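Local coordinates for acetylcholine-binding protein (Bulinus truncatus, PDB 2BJ0) that probably binds acetylcholine as a soluble pentamer resembling the extracellular ligand-binding domain of nicotinic acetylcholine receptors, at residues 136-141 against 193-198. Numbering follows the deposited sequence.
Sequences RIKVGS and DIEITF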
loop_
_atom_site.group_PDB
_atom_site.type_symbol
_atom_site.label_atom_id
_atom_site.label_comp_id
_atom_site.label_asym_id
_atom_site.label_seq_id
_atom_site.Cartn_x
_atom_site.Cartn_y
_atom_site.Cartn_z
ATOM N N ARG A 136 -18.453 -19.010 -11.157
ATOM C CA ARG A 136 -18.178 -19.706 -9.910
ATOM C C ARG A 136 -17.110 -18.972 -9.093
ATOM O O ARG A 136 -16.109 -18.513 -9.649
ATOM C CB ARG A 136 -17.744 -21.143 -10.203
ATOM C CG ARG A 136 -18.945 -22.109 -10.392
ATOM C CD ARG A 136 -18.682 -23.352 -11.273
ATOM N NE ARG A 136 -18.891 -23.087 -12.703
ATOM C CZ ARG A 136 -19.939 -23.507 -13.418
ATOM N NH1 ARG A 136 -20.901 -24.242 -12.852
ATOM N NH2 ARG A 136 -20.021 -23.202 -14.711
ATOM N N ILE A 137 -17.335 -18.851 -7.783
ATOM C CA ILE A 137 -16.309 -18.326 -6.882
ATOM C C ILE A 137 -15.979 -19.373 -5.814
ATOM O O ILE A 137 -16.876 -19.866 -5.127
ATOM C CB ILE A 137 -16.784 -17.004 -6.225
ATOM C CG1 ILE A 137 -16.946 -15.901 -7.256
ATOM C CG2 ILE A 137 -15.808 -16.574 -5.119
ATOM C CD1 ILE A 137 -17.873 -14.772 -6.770
ATOM N N LYS A 138 -14.694 -19.694 -5.679
ATOM C CA LYS A 138 -14.224 -20.715 -4.750
ATOM C C LYS A 138 -13.534 -20.074 -3.542
ATOM O O LYS A 138 -12.555 -19.327 -3.705
ATOM C CB LYS A 138 -13.287 -21.684 -5.478
ATOM C CG LYS A 138 -12.871 -22.904 -4.649
ATOM C CD LYS A 138 -12.047 -23.895 -5.506
ATOM C CE LYS A 138 -11.135 -24.799 -4.653
ATOM N NZ LYS A 138 -10.302 -25.700 -5.530
ATOM N N VAL A 139 -14.060 -20.340 -2.341
ATOM C CA VAL A 139 -13.515 -19.787 -1.104
ATOM C C VAL A 139 -13.150 -20.882 -0.120
ATOM O O VAL A 139 -13.961 -21.810 0.142
ATOM C CB VAL A 139 -14.577 -18.906 -0.386
ATOM C CG1 VAL A 139 -13.923 -18.067 0.727
ATOM C CG2 VAL A 139 -15.339 -18.021 -1.371
ATOM N N GLY A 140 -11.963 -20.794 0.463
ATOM C CA GLY A 140 -11.625 -21.730 1.545
ATOM C C GLY A 140 -10.371 -21.278 2.256
ATOM O O GLY A 140 -9.764 -20.273 1.854
ATOM N N SER A 141 -9.993 -21.975 3.324
ATOM C CA SER A 141 -8.763 -21.640 4.013
ATOM C C SER A 141 -7.594 -22.023 3.137
ATOM O O SER A 141 -7.556 -23.114 2.546
ATOM C CB SER A 141 -8.668 -22.341 5.350
ATOM O OG SER A 141 -7.380 -22.239 5.893
ATOM N N ASP A 193 -13.823 -26.305 0.910
ATOM C CA ASP A 193 -14.141 -25.047 0.262
ATOM C C ASP A 193 -15.635 -24.885 0.104
ATOM O O ASP A 193 -16.382 -25.872 0.114
ATOM C CB ASP A 193 -13.391 -24.865 -1.056
ATOM C CG ASP A 193 -13.809 -25.851 -2.103
ATOM O OD1 ASP A 193 -14.814 -25.599 -2.808
ATOM O OD2 ASP A 193 -13.167 -26.900 -2.319
ATOM N N ILE A 194 -16.080 -23.643 0.023
ATOM C CA ILE A 194 -17.442 -23.389 -0.411
ATOM C C ILE A 194 -17.351 -22.748 -1.784
ATOM O O ILE A 194 -16.522 -21.850 -2.025
ATOM C CB ILE A 194 -18.206 -22.517 0.601
ATOM C CG1 ILE A 194 -18.369 -23.302 1.899
ATOM C CG2 ILE A 194 -19.586 -22.076 0.036
ATOM C CD1 ILE A 194 -19.078 -22.572 3.017
ATOM N N GLU A 195 -18.183 -23.231 -2.693
ATOM C CA GLU A 195 -18.206 -22.724 -4.040
ATOM C C GLU A 195 -19.503 -21.982 -4.302
ATOM O O GLU A 195 -20.592 -22.575 -4.222
ATOM C CB GLU A 195 -18.042 -23.883 -5.014
ATOM C CG GLU A 195 -18.112 -23.464 -6.477
ATOM C CD GLU A 195 -17.208 -24.306 -7.373
ATOM O OE1 GLU A 195 -16.224 -24.917 -6.859
ATOM O OE2 GLU A 195 -17.482 -24.348 -8.600
ATOM N N ILE A 196 -19.391 -20.698 -4.635
ATOM C CA ILE A 196 -20.542 -19.924 -5.052
ATOM C C ILE A 196 -20.740 -20.030 -6.558
ATOM O O ILE A 196 -19.811 -19.813 -7.319
ATOM C CB ILE A 196 -20.414 -18.440 -4.641
ATOM C CG1 ILE A 196 -20.220 -18.320 -3.133
ATOM C CG2 ILE A 196 -21.649 -17.671 -5.050
ATOM C CD1 ILE A 196 -19.687 -16.968 -2.732
ATOM N N THR A 197 -21.954 -20.369 -6.976
ATOM C CA THR A 197 -22.299 -20.416 -8.382
ATOM C C THR A 197 -23.434 -19.419 -8.624
ATOM O O THR A 197 -24.427 -19.424 -7.907
ATOM C CB THR A 197 -22.724 -21.860 -8.777
ATOM O OG1 THR A 197 -21.601 -22.743 -8.602
ATOM C CG2 THR A 197 -22.990 -21.938 -10.256
ATOM N N PHE A 198 -23.257 -18.531 -9.594
ATOM C CA PHE A 198 -24.302 -17.605 -9.942
ATOM C C PHE A 198 -24.431 -17.476 -11.450
ATOM O O PHE A 198 -23.488 -17.774 -12.197
ATOM C CB PHE A 198 -24.151 -16.248 -9.212
ATOM C CG PHE A 198 -22.921 -15.463 -9.601
ATOM C CD1 PHE A 198 -21.706 -15.693 -8.972
ATOM C CD2 PHE A 198 -22.995 -14.483 -10.588
ATOM C CE1 PHE A 198 -20.571 -14.949 -9.342
ATOM C CE2 PHE A 198 -21.848 -13.730 -10.968
ATOM C CZ PHE A 198 -20.661 -13.976 -10.345
#
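I137 and I196 face each other as a hydrogen-bonded antiparallel pair, with I137 N to I196 O and I196 N to I137 O both 2.7 Å. V139 and I194 repeat the pattern, V139 N reaching I194 O with an N-H...O angle of 170°. The tight side is apolar: I137 CB sits 4.2 Å from I196 CB, and I137 CD1 meets the edge of the F198 ring at CE1, 3.7 Å away. F31, V48 and F120 from other strands close over this face in the core of the immunoglobulin-like sandwich. The face of R136, K138, E195 and T197 is polar and opens toward solvent at R136. R136 CD, not the guanidinium, meets E195 OE2 at 3.1 Å; the guanidinium and carboxylate planes are 70° apart, and NE stays 4.5 Å from OE2, beyond a salt bridge. K138 CG is anti to the backbone N (chi1 -173°), and the extended chain passes buried D193, carrying NZ on to Y184 OH. D193 OD1 is bonded to N180 ND2, whereas OD2 is buried with no partner. An alanine in place of D193 would probably leave N180 ND2 without this acceptor and take away the carboxylate closest to K138 NZ. Backbone bonds and apolar packing thus join the strands, with the opposite charges likely adding only longer-range attraction.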